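Local atomic coordinates of uncharacterized protein (Enterococcus faecalis, PDB entry 4OBI), a protein that is of unknown function but binds a zinc ion through a NusG domain II-like, all-beta module of a probably membrane-attached protein. Residues Tyr37-Glu40 and Tyr46-Ile49; Leu48-Val51 and Ile56-Lys59. All coordinates share one frame; numbering follows the deposited sequence.

Contact 1. Residues Tyr37-Glu40 and Tyr46-Ile49; sequences YKYE and YNLI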
ATOM      1  N   TYR A  37      -2.551  -5.927   6.153  1.00 26.52           N
ATOM      2  CA  TYR A  37      -2.571  -4.830   7.113  1.00 26.89           C
ATOM      3  C   TYR A  37      -3.747  -3.918   6.763  1.00 25.13           C
ATOM      4  O   TYR A  37      -3.827  -3.387   5.660  1.00 23.71           O
ATOM      5  CB  TYR A  37      -1.260  -4.036   7.044  1.00 26.63           C
ATOM      6  CG  TYR A  37      -1.276  -2.777   7.885  1.00 27.39           C
ATOM      7  CD1 TYR A  37      -1.760  -1.577   7.373  1.00 26.47           C
ATOM      8  CD2 TYR A  37      -0.808  -2.794   9.193  1.00 31.12           C
ATOM      9  CE1 TYR A  37      -1.785  -0.420   8.145  1.00 27.75           C
ATOM     10  CE2 TYR A  37      -0.825  -1.650   9.972  1.00 33.32           C
ATOM     11  CZ  TYR A  37      -1.312  -0.465   9.444  1.00 31.06           C
ATOM     12  OH  TYR A  37      -1.324   0.661  10.234  1.00 32.11           O
ATOM     13  N   LYS A  38      -4.656  -3.734   7.713  1.00 24.85           N
ATOM     14  CA  LYS A  38      -5.845  -2.935   7.473  1.00 25.12           C
ATOM     15  C   LYS A  38      -5.670  -1.501   7.969  1.00 24.15           C
ATOM     16  O   LYS A  38      -5.447  -1.267   9.160  1.00 25.43           O
ATOM     17  CB  LYS A  38      -7.052  -3.560   8.159  1.00 27.62           C
ATOM     18  CG  LYS A  38      -8.349  -2.805   7.911  1.00 29.04           C
ATOM     19  CD  LYS A  38      -9.562  -3.594   8.371  1.00 32.30           C
ATOM     20  CE  LYS A  38      -9.618  -3.710   9.884  1.00 34.80           C
ATOM     21  NZ  LYS A  38     -10.552  -4.776  10.328  1.00 38.78           N
ATOM     22  N   TYR A  39      -5.783  -0.549   7.052  1.00 22.80           N
ATOM     23  CA  TYR A  39      -6.000   0.841   7.426  1.00 23.31           C
ATOM     24  C   TYR A  39      -7.503   1.054   7.505  1.00 23.15           C
ATOM     25  O   TYR A  39      -8.204   0.849   6.517  1.00 21.48           O
ATOM     26  CB  TYR A  39      -5.413   1.818   6.405  1.00 22.21           C
ATOM     27  CG  TYR A  39      -5.984   3.208   6.580  1.00 23.34           C
ATOM     28  CD1 TYR A  39      -5.616   3.993   7.666  1.00 24.87           C
ATOM     29  CD2 TYR A  39      -6.936   3.712   5.696  1.00 23.27           C
ATOM     30  CE1 TYR A  39      -6.158   5.253   7.856  1.00 27.25           C
ATOM     31  CE2 TYR A  39      -7.481   4.976   5.875  1.00 25.10           C
ATOM     32  CZ  TYR A  39      -7.094   5.739   6.963  1.00 25.83           C
ATOM     33  OH  TYR A  39      -7.625   6.997   7.159  1.00 28.64           O
ATOM     34  N   GLU A  40      -7.999   1.463   8.665  1.00 24.69           N
ATOM     35  CA  GLU A  40      -9.409   1.812   8.796  1.00 26.88           C
ATOM     36  C   GLU A  40      -9.570   3.074   9.647  1.00 28.96           C
ATOM     37  O   GLU A  40      -9.171   3.103  10.809  1.00 29.97           O
ATOM     38  CB  GLU A  40     -10.217   0.648   9.384  1.00 29.00           C
ATOM     39  CG  GLU A  40     -11.722   0.899   9.365  1.00 32.05           C
ATOM     40  CD  GLU A  40     -12.553  -0.301   9.803  1.00 36.23           C
ATOM     41  OE1 GLU A  40     -12.013  -1.415   9.904  1.00 38.05           O
ATOM     42  OE2 GLU A  40     -13.764  -0.124  10.045  1.00 40.70           O
ATOM     43  N   TYR A  46     -11.757   2.527   4.600  1.00 24.43           N
ATOM     44  CA  TYR A  46     -10.705   1.547   4.796  1.00 23.47           C
ATOM     45  C   TYR A  46     -10.050   1.104   3.501  1.00 21.45           C
ATOM     46  O   TYR A  46     -10.632   1.208   2.415  1.00 20.04           O
ATOM     47  CB  TYR A  46     -11.223   0.327   5.568  1.00 26.18           C
ATOM     48  CG  TYR A  46     -11.933  -0.707   4.731  1.00 27.12           C
ATOM     49  CD1 TYR A  46     -13.281  -0.579   4.449  1.00 30.13           C
ATOM     50  CD2 TYR A  46     -11.261  -1.819   4.240  1.00 27.03           C
ATOM     51  CE1 TYR A  46     -13.947  -1.526   3.686  1.00 32.83           C
ATOM     52  CE2 TYR A  46     -11.912  -2.772   3.470  1.00 29.10           C
ATOM     53  CZ  TYR A  46     -13.257  -2.618   3.190  1.00 32.58           C
ATOM     54  OH  TYR A  46     -13.927  -3.559   2.430  1.00 36.40           O
ATOM     55  N   ASN A  47      -8.813   0.640   3.647  1.00 20.01           N
ATOM     56  CA  ASN A  47      -8.037   0.042   2.585  1.00 19.13           C
ATOM     57  C   ASN A  47      -7.265  -1.091   3.209  1.00 19.78           C
ATOM     58  O   ASN A  47      -6.610  -0.907   4.243  1.00 20.33           O
ATOM     59  CB  ASN A  47      -7.041   1.024   1.992  1.00 19.17           C
ATOM     60  CG  ASN A  47      -7.698   2.278   1.488  1.00 18.49           C
ATOM     61  OD1 ASN A  47      -8.080   3.138   2.268  1.00 19.84           O
ATOM     62  ND2 ASN A  47      -7.823   2.394   0.176  1.00 18.67           N
ATOM     63  N   LEU A  48      -7.355  -2.260   2.595  1.00 20.81           N
ATOM     64  CA  LEU A  48      -6.657  -3.432   3.089  1.00 22.02           C
ATOM     65  C   LEU A  48      -5.399  -3.659   2.265  1.00 22.44           C
ATOM     66  O   LEU A  48      -5.472  -3.952   1.074  1.00 21.49           O
ATOM     67  CB  LEU A  48      -7.569  -4.653   3.035  1.00 24.13           C
ATOM     68  CG  LEU A  48      -6.990  -5.926   3.644  1.00 26.07           C
ATOM     69  CD1 LEU A  48      -6.769  -5.757   5.141  1.00 26.94           C
ATOM     70  CD2 LEU A  48      -7.917  -7.094   3.359  1.00 28.12           C
ATOM     71  N   ILE A  49      -4.246  -3.517   2.914  1.00 22.91           N
ATOM     72  CA  ILE A  49      -2.956  -3.709   2.267  1.00 23.82           C
ATOM     73  C   ILE A  49      -2.585  -5.195   2.351  1.00 24.84           C
ATOM     74  O   ILE A  49      -2.808  -5.857   3.379  1.00 26.67           O
ATOM     75  CB  ILE A  49      -1.858  -2.816   2.907  1.00 24.30           C
ATOM     76  CG1 ILE A  49      -2.011  -1.343   2.483  1.00 24.79           C
ATOM     77  CG2 ILE A  49      -0.467  -3.277   2.518  1.00 24.35           C
ATOM     78  CD1 ILE A  49      -3.306  -0.681   2.867  1.00 25.77           C
TER
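The amide of N47 stands alongside the phenol ring of Y39, its OD1 near the ring plane at the edge, 3.7 Å from Y39 CD2, with the two planes 30° apart. On the other side of the sheet E40 CG touches Y46 CB at 3.9 Å; the aliphatic carbons do the touching, and the carboxylate and ring planes are merely inclined at 50°. This is an antiparallel beta hairpin, strand 34-40 turning back into strand 46-52. Y39 and N47 form a hydrogen-bonded pair, as do Y37 and I49, where Y37 N gives to I49 O and I49 N to Y37 O, both at 2.8 Å.

Y37, Y39, N47 and I49 face inward to the four-stranded sheet: Y37 packs on L16, I23 and K24, Y39 on V18 and L89. Buried N47 carries its amide toward the metal site. Its OD1 is hydrogen-bonded to H87 ND1, while ND2 bonds to OD2 of the zinc ligand D68, which makes N47 a second-shell residue. The reverse face carries K38, E40, Y46 and L48. With CG wedged between its backbone N and carbonyl carbon (chi1 83°), the Y46 ring turns away from the hairpin partner and its OH is hydrogen-bonded to E60 OE2. L48 CD1 lies 3.7 Å from K38 CB.

Contact 2. Residues Leu48-Val51 and Ile56-Lys59; sequences LIEV and IRVK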
ATOM      1  N   LEU A  48      -7.355  -2.260   2.595  1.00 20.81           N
ATOM      2  CA  LEU A  48      -6.657  -3.432   3.089  1.00 22.02           C
ATOM      3  C   LEU A  48      -5.399  -3.659   2.265  1.00 22.44           C
ATOM      4  O   LEU A  48      -5.472  -3.952   1.074  1.00 21.49           O
ATOM      5  CB  LEU A  48      -7.569  -4.653   3.035  1.00 24.13           C
ATOM      6  CG  LEU A  48      -6.990  -5.926   3.644  1.00 26.07           C
ATOM      7  CD1 LEU A  48      -6.769  -5.757   5.141  1.00 26.94           C
ATOM      8  CD2 LEU A  48      -7.917  -7.094   3.359  1.00 28.12           C
ATOM      9  N   ILE A  49      -4.246  -3.517   2.914  1.00 22.91           N
ATOM     10  CA  ILE A  49      -2.956  -3.709   2.267  1.00 23.82           C
ATOM     11  C   ILE A  49      -2.585  -5.195   2.351  1.00 24.84           C
ATOM     12  O   ILE A  49      -2.808  -5.857   3.379  1.00 26.67           O
ATOM     13  CB  ILE A  49      -1.858  -2.816   2.907  1.00 24.30           C
ATOM     14  CG1 ILE A  49      -2.011  -1.343   2.483  1.00 24.79           C
ATOM     15  CG2 ILE A  49      -0.467  -3.277   2.518  1.00 24.35           C
ATOM     16  CD1 ILE A  49      -3.306  -0.681   2.867  1.00 25.77           C
ATOM     17  N   GLU A  50      -2.039  -5.722   1.260  1.00 23.42           N
ATOM     18  CA  GLU A  50      -1.537  -7.089   1.233  1.00 24.87           C
ATOM     19  C   GLU A  50      -0.089  -7.071   0.777  1.00 24.91           C
ATOM     20  O   GLU A  50       0.217  -6.560  -0.292  1.00 23.86           O
ATOM     21  CB  GLU A  50      -2.362  -7.943   0.283  1.00 25.72           C
ATOM     22  CG  GLU A  50      -2.026  -9.427   0.335  1.00 28.03           C
ATOM     23  CD  GLU A  50      -2.786 -10.232  -0.696  1.00 29.93           C
ATOM     24  OE1 GLU A  50      -3.572  -9.646  -1.460  1.00 29.09           O
ATOM     25  OE2 GLU A  50      -2.593 -11.463  -0.753  1.00 32.72           O
ATOM     26  N   VAL A  51       0.791  -7.622   1.603  1.00 25.56           N
ATOM     27  CA  VAL A  51       2.179  -7.808   1.239  1.00 26.52           C
ATOM     28  C   VAL A  51       2.388  -9.291   0.945  1.00 28.73           C
ATOM     29  O   VAL A  51       1.984 -10.143   1.722  1.00 30.50           O
ATOM     30  CB  VAL A  51       3.129  -7.358   2.361  1.00 28.27           C
ATOM     31  CG1 VAL A  51       4.573  -7.676   1.990  1.00 30.65           C
ATOM     32  CG2 VAL A  51       2.937  -5.875   2.656  1.00 27.59           C
ATOM     33  N   ILE A  56       3.478  -5.649  -3.134  1.00 22.09           N
ATOM     34  CA  ILE A  56       2.467  -5.075  -2.274  1.00 20.97           C
ATOM     35  C   ILE A  56       1.300  -4.544  -3.098  1.00 20.37           C
ATOM     36  O   ILE A  56       1.486  -4.069  -4.219  1.00 20.36           O
ATOM     37  CB  ILE A  56       3.075  -3.954  -1.397  1.00 20.61           C
ATOM     38  CG1 ILE A  56       2.067  -3.479  -0.349  1.00 21.12           C
ATOM     39  CG2 ILE A  56       3.581  -2.798  -2.246  1.00 20.08           C
ATOM     40  CD1 ILE A  56       2.685  -2.643   0.755  1.00 21.72           C
ATOM     41  N   ARG A  57       0.100  -4.647  -2.540  1.00 20.56           N
ATOM     42  CA  ARG A  57      -1.094  -4.079  -3.172  1.00 19.20           C
ATOM     43  C   ARG A  57      -2.123  -3.677  -2.140  1.00 19.52           C
ATOM     44  O   ARG A  57      -1.995  -4.001  -0.959  1.00 19.95           O
ATOM     45  CB  ARG A  57      -1.719  -5.093  -4.136  1.00 20.22           C
ATOM     46  CG  ARG A  57      -2.337  -6.320  -3.467  1.00 22.01           C
ATOM     47  CD  ARG A  57      -3.151  -7.152  -4.450  1.00 23.79           C
ATOM     48  NE  ARG A  57      -3.662  -8.375  -3.838  1.00 25.84           N
ATOM     49  CZ  ARG A  57      -4.309  -9.336  -4.498  1.00 29.10           C
ATOM     50  NH1 ARG A  57      -4.554  -9.214  -5.799  1.00 29.31           N
ATOM     51  NH2 ARG A  57      -4.712 -10.429  -3.854  1.00 30.70           N
ATOM     52  N   VAL A  58      -3.139  -2.957  -2.605  1.00 18.86           N
ATOM     53  CA  VAL A  58      -4.379  -2.806  -1.859  1.00 19.73           C
ATOM     54  C   VAL A  58      -5.310  -3.905  -2.359  1.00 21.16           C
ATOM     55  O   VAL A  58      -5.676  -3.930  -3.534  1.00 21.75           O
ATOM     56  CB  VAL A  58      -5.008  -1.416  -2.051  1.00 19.05           C
ATOM     57  CG1 VAL A  58      -6.338  -1.332  -1.309  1.00 19.42           C
ATOM     58  CG2 VAL A  58      -4.051  -0.329  -1.569  1.00 19.88           C
ATOM     59  N   LYS A  59      -5.639  -4.839  -1.473  1.00 23.21           N
ATOM     60  CA  LYS A  59      -6.460  -6.002  -1.808  1.00 24.50           C
ATOM     61  C   LYS A  59      -7.948  -5.665  -1.881  1.00 23.85           C
ATOM     62  O   LYS A  59      -8.696  -6.249  -2.666  1.00 24.14           O
ATOM     63  CB  LYS A  59      -6.251  -7.100  -0.760  1.00 26.49           C
ATOM     64  CG  LYS A  59      -7.002  -8.385  -1.053  1.00 29.77           C
ATOM     65  CD  LYS A  59      -6.620  -9.479  -0.078  1.00 31.34           C
ATOM     66  CE  LYS A  59      -7.465 -10.717  -0.301  1.00 34.80           C
ATOM     67  NZ  LYS A  59      -7.074 -11.784   0.654  1.00 36.12           N
TER
HETATM   68  O   HOH W   1      -5.108 -12.802  -0.905  1.00 45.36           O
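Strands 48-51 and 56-59 run antiparallel with a marked twist, 145° between their directions and 4.4 Å between their axes at closest approach. E50 and R57 make the hydrogen-bonded pair: E50 N reaches R57 O at 2.8 Å, and R57 N returns to E50 O. I49 with V58 and V51 with I56 are the flanking non-hydrogen-bonded pairs. K59 N bonds to L48 O, and L48 also bonds to the backbone of E60, so K59 and E60 share L48 in a classic beta bulge. Together they form the second beta hairpin of the three-stranded sheet.

On the buried face, I56 CD1 touches both I49 CG2 (3.7 Å), diagonally across, and V51 CG2 (3.8 Å), on its paired residue. F26 and I91 of the four-stranded sheet pack on this cluster.

On the reverse face the E50 and R57 chains run out next to each other. E50 is extended, and R57, whose CG stands between its backbone N and carbonyl carbon (chi1 68°), stretches straight to NE. The guanidinium meets E50 side-on: NE at 2.7 Å and NH2 at 2.8 Å both converge on OE1, which lies in the guanidinium plane. OE1 takes the NH2 hydrogen on its syn lone pair, whereas NE comes from above the carboxylate plane; the two groups are tilted 44°. The extended K59 chain also runs past E50, its CD 3.4 Å from OE1, and K59 NZ is linked to E50 OE2 through a water. H34 NE2 also bonds to OE2, and W73 lies against both E50 and R57.

With two arginine donors on one oxygen, and histidine and water on the other, the buried carboxylate is well compensated and would be expected to stay ionised.

Overall arrangement
Contacts 1 and 2 are successive hairpins of one three-stranded antiparallel sheet, ordered 34-40, 46-52, 55-61, with their centres 8 Å apart. Strand 46-52 is the middle strand and serves both: of the shared residues, I49 bonds to strand 34-40 and L48 to strand 55-61, and N47 CB packs on V58 CG1 at 4.1 Å where they touch. Along the chain, contact 2 takes over where contact 1 ends. The inner face of this sheet packs on the four-stranded sheet of this NusG domain II-like module. Contact 1 borders the zinc site through N47, whose side chain is about 4 Å from the ion, while contact 2 comes near it only with V58, against D68.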